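Aminotransferase (Helicobacter pylori, PDB 2FNU) transfers an amino group from glutamate to a UDP-linked 4-keto sugar with the help of pyridoxal phosphate, the second step in making pseudaminic acid for flagellin. Local coordinates at residues K116-N119 with E120-A124; V135-E138 with S139-L143; S198-H201 with E202-L206. All coordinates share one frame; numbering follows the deposited sequence.

Interaction 1 of 3, residues K116-N119 with E120-A124; sequences KLIN and ERTKA
Asn-119 and Thr-122 hold each other at both ends of a tight turn by a pair of reciprocal hydrogen bonds. The backbone N of Asn-119 donates to the hydroxyl of Thr-122, N to OG1 2.9 Å, in an almost straight bond of 172°. In return the backbone N of Thr-122 donates to the carbonyl O of Asn-119 at 3.1 Å, lying well above the carbonyl plane. That second bond closes a type I beta turn from Asn-119 to Thr-122, with Glu-120 and Arg-121 at its corners. The turn carries the chain into strand 122-128, an inner strand of the large mixed sheet of this aminotransferase. Thr-122, the last residue of the turn, is the first of the strand, and its hydroxyl is used to close the loop. With OG1 set anti to the carbonyl carbon of Thr-122 and beside its own backbone N (chi1 -46°), the hydroxyl faces back across the turn.

The side chain of Asn-119 supplies a further acceptor, the arrangement of an Asx turn: OD1 takes the backbone N of Arg-121 at 2.7 Å, with the donor in the carbonyl plane. Its other end is also engaged, ND2 donating to Glu-76 OE2 on the neighbouring strand 76-79. Water completes the accounting. The oxygen of one water accepts from Thr-122 OG1 at 2.7 Å. The same molecule donates to Leu-117 O. A second water donates to the carbonyl oxygens of both Asn-119 and Thr-122. OG1 thus accepts one hydrogen bond, from the Asn-119 N-H, and donates one, to water. Beside it, the methyl CG2 of Ile-118 comes within 3.9 Å of Thr-122 OG1, the two side chains crossing at about a right angle, and Ile-118 and Thr-122 both rest on Ile-78.

Interaction 2 of 3, residues V135-E138 with S139-L143; sequences VEVE and SVQKL
The first turn of helix 137-146, the helical link of a beta-alpha-beta unit between strands 122-128 and 150-154, is stitched to the next by Glu-136, Val-137 and Glu-138 meeting Val-140, Gln-141 and Lys-142. Glu-136 occupies the N-cap position and is also the centre of an inverse gamma turn. Its carbonyl O accepts the backbone N of Val-140 at 3.2 Å, and the same four-residue spacing joins Val-137 O to the N of Gln-141 at 2.9 Å and Glu-138 O to the N of Lys-142. The carboxylate of Glu-136 reaches the helix start through water, which donates to OE2 and accepts from the backbone N of Ser-139 at 3.0 Å; a first-turn N-H is thereby satisfied by the cap residue at one remove.

On the outer side, Glu-138 and Lys-142 run side by side and point the same way, both extended beyond CG. Their ends form a salt bridge in which NZ of Lys-142 lies 3.1 Å from OE1 of Glu-138 and meets the anti lone pair, the one turned away from the other carboxylate oxygen. Below the charges the aliphatic parts also meet, CE of Lys-142 approaching CG of Glu-138 to 3.9 Å.

Toward the sheet, Val-140 and Gln-141 lie on Phe-151 of strand 150-154, and Leu-143 on Ile-125 of strand 122-128; Val-137 packs instead on Tyr-163 and Phe-171, off the sheet. CG1 of Val-137, set anti to its backbone N (chi1 156°), sits squarely over the flat face of the Gln-141 amide, 3.6 Å from CD. The polar end of that glutamine is used away from the helix, NE2 donating to the carbonyl O of Phe-171, so the methyl rests against an amide already fixed in its rotation.

Interaction 3 of 3, residues S198-H201 with E202-L206; sequences SELH and EKMKL
Helix 198-208 follows strand 191-195 of the central sheet directly, and its first two turns join through the side chains of Leu-200 and His-201 meeting those of Glu-202, Met-204 and Lys-205. Backbone bonds of the usual helical spacing run beneath them, from Met-204 N to Leu-200 O at 2.9 Å and from Lys-205 N to His-201 O.

The imidazole of His-201 is the hub of a small water network. Its NE2 hydrogen-bonds to two waters, both in the ring plane at its edge. One, 3.2 Å from NE2, donates to Glu-202 OE2; the other, 3.1 Å from NE2, accepts from Lys-205 NZ. Glu-202 and Lys-205 are thus linked to one ring nitrogen through water. Glu-202 folds back at chi2 (-65°), which brings OE2 to the ring edge, 3.7 Å from CD2 of His-201, with carboxylate and ring planes 85° apart. The ring also stacks on that of His-49, at the start of strand 49-53, the outermost strand on this side of the sheet within the chain, which His-201, Met-204 and Lys-205 touch at Leu-51.

Leu-200 and Met-204, both buried, pack one turn apart, CG of the leucine 3.9 Å from the methyl CE of Met-204, and CD1 lying at the same distance from the methionine CG. Both side chains touch helix 56-66, at Asn-66, and Thr-195 of strand 191-195.

How the interactions relate
All three are short-range contacts, yet each answers to its surroundings. Interaction 1, at the surface, relies on polar groups that shape a turn leading into strand 122-128, with Thr-122 as its one buried residue. Interactions 2 and 3 are partly buried helix starts; both have buried side chains against strands (in interaction 3 a histidine among them) and charged ones at the surface. The charged pair is joined directly in 135-143 but through water and a histidine in 198-206. Interactions 1 and 2 belong to consecutive elements and touch, Ile-118 CD1 lying 4.0 Å from Leu-143 CD2. Interaction 3 stands apart, its nearest atoms about 10 Å from interaction 1 and about 14 Å from interaction 2.

Interaction 1 of 3, residues K116-N119 with E120-A124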
loop_
_atom_site.group_PDB
_atom_site.type_symbol
_atom_site.label_atom_id
_atom_site.label_comp_id
_atom_site.label_asym_id
_atom_site.label_seq_id
_atom_site.Cartn_x
_atom_site.Cartn_y
_atom_site.Cartn_z
ATOM N N LYS B 116 -19.099 -19.895 23.230
ATOM C CA LYS B 116 -19.118 -21.308 22.877
ATOM C C LYS B 116 -18.023 -21.698 21.886
ATOM O O LYS B 116 -17.737 -22.879 21.718
ATOM C CB LYS B 116 -20.492 -21.721 22.344
ATOM C CG LYS B 116 -20.919 -21.033 21.050
ATOM C CD LYS B 116 -22.245 -21.642 20.591
ATOM C CE LYS B 116 -22.812 -20.946 19.389
ATOM N NZ LYS B 116 -24.217 -21.406 19.162
ATOM N N LEU B 117 -17.417 -20.694 21.241
ATOM C CA LEU B 117 -16.416 -20.936 20.201
ATOM C C LEU B 117 -14.996 -20.912 20.733
ATOM O O LEU B 117 -14.053 -21.245 20.003
ATOM C CB LEU B 117 -16.533 -19.876 19.103
ATOM C CG LEU B 117 -17.888 -19.803 18.406
ATOM C CD1 LEU B 117 -17.897 -18.591 17.479
ATOM C CD2 LEU B 117 -18.193 -21.071 17.634
ATOM N N ILE B 118 -14.847 -20.516 21.994
ATOM C CA ILE B 118 -13.539 -20.358 22.588
ATOM C C ILE B 118 -12.985 -21.705 23.039
ATOM O O ILE B 118 -13.702 -22.528 23.638
ATOM C CB ILE B 118 -13.586 -19.361 23.766
ATOM C CG1 ILE B 118 -14.038 -17.988 23.257
ATOM C CG2 ILE B 118 -12.219 -19.256 24.448
ATOM C CD1 ILE B 118 -14.293 -16.914 24.343
ATOM N N ASN B 119 -11.721 -21.937 22.721
ATOM C CA ASN B 119 -11.040 -23.149 23.147
ATOM C C ASN B 119 -9.572 -22.820 23.392
ATOM O O ASN B 119 -9.182 -21.641 23.372
ATOM C CB ASN B 119 -11.207 -24.251 22.088
ATOM C CG ASN B 119 -10.649 -23.847 20.729
ATOM O OD1 ASN B 119 -9.540 -23.337 20.636
ATOM N ND2 ASN B 119 -11.418 -24.074 19.676
ATOM N N GLU B 120 -8.754 -23.842 23.635
ATOM C CA GLU B 120 -7.351 -23.626 23.974
ATOM C C GLU B 120 -6.537 -22.946 22.872
ATOM O O GLU B 120 -5.494 -22.374 23.152
ATOM C CB GLU B 120 -6.691 -24.953 24.395
ATOM C CG GLU B 120 -6.743 -26.077 23.338
ATOM C CD GLU B 120 -8.157 -26.638 23.068
ATOM O OE1 GLU B 120 -9.047 -26.559 23.953
ATOM O OE2 GLU B 120 -8.374 -27.165 21.953
ATOM N N ARG B 121 -7.039 -22.987 21.636
ATOM C CA ARG B 121 -6.324 -22.402 20.493
ATOM C C ARG B 121 -6.727 -20.953 20.208
ATOM O O ARG B 121 -6.088 -20.283 19.383
ATOM C CB ARG B 121 -6.597 -23.227 19.241
ATOM C CG ARG B 121 -6.016 -24.632 19.321
ATOM C CD ARG B 121 -6.146 -25.390 18.003
ATOM N NE ARG B 121 -5.309 -26.587 18.040
ATOM C CZ ARG B 121 -4.023 -26.626 17.699
ATOM N NH1 ARG B 121 -3.402 -25.538 17.259
ATOM N NH2 ARG B 121 -3.354 -27.767 17.788
ATOM N N THR B 122 -7.776 -20.472 20.868
ATOM C CA THR B 122 -8.280 -19.123 20.573
ATOM C C THR B 122 -7.294 -18.054 21.029
ATOM O O THR B 122 -6.841 -18.062 22.169
ATOM C CB THR B 122 -9.654 -18.886 21.235
ATOM O OG1 THR B 122 -10.490 -20.023 20.989
ATOM C CG2 THR B 122 -10.330 -17.625 20.650
ATOM N N LYS B 123 -7.005 -17.108 20.131
ATOM C CA LYS B 123 -6.058 -16.031 20.401
ATOM C C LYS B 123 -6.730 -14.656 20.535
ATOM O O LYS B 123 -6.286 -13.802 21.304
ATOM C CB LYS B 123 -5.021 -15.984 19.269
ATOM C CG LYS B 123 -3.924 -14.967 19.489
ATOM C CD LYS B 123 -3.009 -15.376 20.651
ATOM C CE LYS B 123 -1.939 -14.324 20.869
ATOM N NZ LYS B 123 -0.995 -14.681 21.969
ATOM N N ALA B 124 -7.795 -14.436 19.776
ATOM C CA ALA B 124 -8.408 -13.114 19.726
ATOM C C ALA B 124 -9.808 -13.208 19.171
ATOM O O ALA B 124 -10.186 -14.254 18.616
ATOM C CB ALA B 124 -7.567 -12.172 18.817
HETATM O O HOH W 1 -11.609 -20.471 18.547
HETATM O O HOH W 2 -7.854 -19.505 24.439
#

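Interaction 2 of 3, residues V135-E138 with S139-L143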
loop_
_atom_site.group_PDB
_atom_site.type_symbol
_atom_site.label_atom_id
_atom_site.label_comp_id
_atom_site.label_asym_id
_atom_site.label_seq_id
_atom_site.Cartn_x
_atom_site.Cartn_y
_atom_site.Cartn_z
ATOM N N VAL B 135 -20.587 -2.575 17.511
ATOM C CA VAL B 135 -20.950 -3.827 18.166
ATOM C C VAL B 135 -21.152 -3.598 19.661
ATOM O O VAL B 135 -20.947 -2.481 20.170
ATOM C CB VAL B 135 -19.861 -4.887 17.959
ATOM C CG1 VAL B 135 -19.581 -5.064 16.456
ATOM C CG2 VAL B 135 -18.561 -4.495 18.700
ATOM N N GLU B 136 -21.568 -4.655 20.365
ATOM C CA GLU B 136 -21.788 -4.576 21.801
ATOM C C GLU B 136 -20.457 -4.645 22.533
ATOM O O GLU B 136 -20.002 -5.707 22.990
ATOM C CB GLU B 136 -22.763 -5.673 22.245
ATOM C CG GLU B 136 -24.203 -5.333 21.912
ATOM C CD GLU B 136 -24.647 -4.057 22.606
ATOM O OE1 GLU B 136 -25.085 -3.120 21.917
ATOM O OE2 GLU B 136 -24.493 -3.971 23.842
ATOM N N VAL B 137 -19.814 -3.484 22.601
ATOM C CA VAL B 137 -18.430 -3.388 23.023
ATOM C C VAL B 137 -18.174 -3.921 24.445
ATOM O O VAL B 137 -17.191 -4.630 24.667
ATOM C CB VAL B 137 -17.930 -1.919 22.861
ATOM C CG1 VAL B 137 -16.759 -1.627 23.781
ATOM C CG2 VAL B 137 -17.575 -1.646 21.382
ATOM N N GLU B 138 -19.035 -3.574 25.399
ATOM C CA GLU B 138 -18.759 -3.964 26.787
ATOM C C GLU B 138 -18.773 -5.482 26.940
ATOM O O GLU B 138 -17.895 -6.067 27.582
ATOM C CB GLU B 138 -19.761 -3.326 27.738
ATOM C CG GLU B 138 -19.361 -3.451 29.204
ATOM C CD GLU B 138 -20.174 -2.544 30.116
ATOM O OE1 GLU B 138 -20.336 -2.904 31.303
ATOM O OE2 GLU B 138 -20.639 -1.476 29.654
ATOM N N SER B 139 -19.758 -6.108 26.302
ATOM C CA SER B 139 -19.850 -7.561 26.311
ATOM C C SER B 139 -18.578 -8.232 25.772
ATOM O O SER B 139 -18.043 -9.167 26.390
ATOM C CB SER B 139 -21.078 -7.989 25.510
ATOM O OG SER B 139 -21.221 -9.395 25.547
ATOM N N VAL B 140 -18.096 -7.747 24.621
ATOM C CA VAL B 140 -16.932 -8.356 23.974
ATOM C C VAL B 140 -15.646 -8.097 24.785
ATOM O O VAL B 140 -14.784 -8.989 24.894
ATOM C CB VAL B 140 -16.784 -7.858 22.514
ATOM C CG1 VAL B 140 -15.545 -8.448 21.858
ATOM C CG2 VAL B 140 -18.050 -8.212 21.689
ATOM N N GLN B 141 -15.502 -6.877 25.315
ATOM C CA GLN B 141 -14.362 -6.535 26.185
ATOM C C GLN B 141 -14.259 -7.510 27.367
ATOM O O GLN B 141 -13.192 -8.074 27.643
ATOM C CB GLN B 141 -14.525 -5.127 26.754
ATOM C CG GLN B 141 -14.218 -3.971 25.793
ATOM C CD GLN B 141 -14.460 -2.615 26.436
ATOM O OE1 GLN B 141 -15.364 -2.457 27.287
ATOM N NE2 GLN B 141 -13.668 -1.611 26.024
ATOM N N LYS B 142 -15.396 -7.708 28.022
ATOM C CA LYS B 142 -15.436 -8.546 29.223
ATOM C C LYS B 142 -15.126 -9.981 28.876
ATOM O O LYS B 142 -14.372 -10.657 29.595
ATOM C CB LYS B 142 -16.792 -8.451 29.907
ATOM C CG LYS B 142 -16.953 -7.152 30.679
ATOM C CD LYS B 142 -18.291 -7.118 31.389
ATOM C CE LYS B 142 -18.440 -5.829 32.192
ATOM N NZ LYS B 142 -19.847 -5.663 32.656
ATOM N N LEU B 143 -15.688 -10.451 27.764
ATOM C CA LEU B 143 -15.403 -11.820 27.334
ATOM C C LEU B 143 -13.925 -12.061 27.006
ATOM O O LEU B 143 -13.337 -13.099 27.354
ATOM C CB LEU B 143 -16.280 -12.181 26.146
ATOM C CG LEU B 143 -16.222 -13.657 25.745
ATOM C CD1 LEU B 143 -16.770 -14.577 26.839
ATOM C CD2 LEU B 143 -16.970 -13.932 24.439
HETATM O O HOH W 3 -22.141 -4.446 25.463
#

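Interaction 3 of 3, residues S198-H201 with E202-L206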
loop_
_atom_site.group_PDB
_atom_site.type_symbol
_atom_site.label_atom_id
_atom_site.label_comp_id
_atom_site.label_asym_id
_atom_site.label_seq_id
_atom_site.Cartn_x
_atom_site.Cartn_y
_atom_site.Cartn_z
ATOM N N SER B 198 1.162 1.590 23.667
ATOM C CA SER B 198 2.328 2.225 23.060
ATOM C C SER B 198 3.314 1.233 22.441
ATOM O O SER B 198 3.891 1.521 21.380
ATOM C CB SER B 198 3.061 3.102 24.083
ATOM O OG SER B 198 2.200 4.129 24.552
ATOM N N GLU B 199 3.536 0.086 23.093
ATOM C CA GLU B 199 4.456 -0.905 22.540
ATOM C C GLU B 199 3.936 -1.420 21.195
ATOM O O GLU B 199 4.712 -1.571 20.241
ATOM C CB GLU B 199 4.707 -2.042 23.531
ATOM C CG GLU B 199 5.656 -1.590 24.656
ATOM C CD GLU B 199 5.936 -2.653 25.715
ATOM O OE1 GLU B 199 6.639 -2.313 26.696
ATOM O OE2 GLU B 199 5.483 -3.810 25.577
ATOM N N LEU B 200 2.623 -1.624 21.108
ATOM C CA LEU B 200 2.025 -2.110 19.862
ATOM C C LEU B 200 2.152 -1.050 18.762
ATOM O O LEU B 200 2.538 -1.348 17.623
ATOM C CB LEU B 200 0.553 -2.486 20.090
ATOM C CG LEU B 200 -0.212 -2.951 18.844
ATOM C CD1 LEU B 200 0.503 -4.096 18.140
ATOM C CD2 LEU B 200 -1.630 -3.362 19.242
ATOM N N HIS B 201 1.815 0.193 19.107
ATOM C CA HIS B 201 2.019 1.312 18.178
ATOM C C HIS B 201 3.438 1.342 17.601
ATOM O O HIS B 201 3.606 1.367 16.390
ATOM C CB HIS B 201 1.678 2.634 18.878
ATOM C CG HIS B 201 2.019 3.845 18.074
ATOM N ND1 HIS B 201 1.240 4.280 17.023
ATOM C CD2 HIS B 201 3.044 4.725 18.179
ATOM C CE1 HIS B 201 1.778 5.374 16.511
ATOM N NE2 HIS B 201 2.872 5.666 17.195
ATOM N N GLU B 202 4.452 1.279 18.462
ATOM C CA GLU B 202 5.821 1.355 17.962
ATOM C C GLU B 202 6.172 0.155 17.065
ATOM O O GLU B 202 6.906 0.321 16.081
ATOM C CB GLU B 202 6.823 1.499 19.115
ATOM C CG GLU B 202 6.609 2.745 19.982
ATOM C CD GLU B 202 6.836 4.068 19.249
ATOM O OE1 GLU B 202 7.436 4.085 18.148
ATOM O OE2 GLU B 202 6.383 5.107 19.774
ATOM N N LYS B 203 5.657 -1.034 17.395
ATOM C CA LYS B 203 5.927 -2.227 16.551
ATOM C C LYS B 203 5.290 -2.065 15.163
ATOM O O LYS B 203 5.914 -2.368 14.128
ATOM C CB LYS B 203 5.364 -3.493 17.181
ATOM C CG LYS B 203 6.258 -4.158 18.189
ATOM C CD LYS B 203 5.599 -5.399 18.776
ATOM C CE LYS B 203 5.518 -6.544 17.769
ATOM N NZ LYS B 203 5.069 -7.858 18.389
ATOM N N MET B 204 4.040 -1.603 15.148
ATOM C CA MET B 204 3.340 -1.374 13.878
ATOM C C MET B 204 3.984 -0.288 13.031
ATOM O O MET B 204 4.027 -0.389 11.802
ATOM C CB MET B 204 1.878 -1.034 14.153
ATOM C CG MET B 204 1.118 -2.207 14.766
ATOM S SD MET B 204 -0.677 -1.931 14.868
ATOM C CE MET B 204 -0.745 -0.459 15.928
ATOM N N LYS B 205 4.500 0.743 13.696
ATOM C CA LYS B 205 5.146 1.845 13.007
ATOM C C LYS B 205 6.370 1.376 12.222
ATOM O O LYS B 205 6.547 1.752 11.060
ATOM C CB LYS B 205 5.508 2.935 14.024
ATOM C CG LYS B 205 6.039 4.228 13.441
ATOM C CD LYS B 205 6.316 5.213 14.593
ATOM C CE LYS B 205 6.754 6.566 14.083
ATOM N NZ LYS B 205 6.722 7.550 15.204
ATOM N N LEU B 206 7.197 0.533 12.835
ATOM C CA LEU B 206 8.344 -0.021 12.115
ATOM C C LEU B 206 7.893 -0.944 10.975
ATOM O O LEU B 206 8.478 -0.917 9.877
ATOM C CB LEU B 206 9.270 -0.761 13.073
ATOM C CG LEU B 206 9.998 0.156 14.049
ATOM C CD1 LEU B 206 10.484 -0.666 15.219
ATOM C CD2 LEU B 206 11.161 0.862 13.327
HETATM O O HOH W 4 5.361 7.245 18.469
HETATM O O HOH W 5 4.089 8.274 16.003
#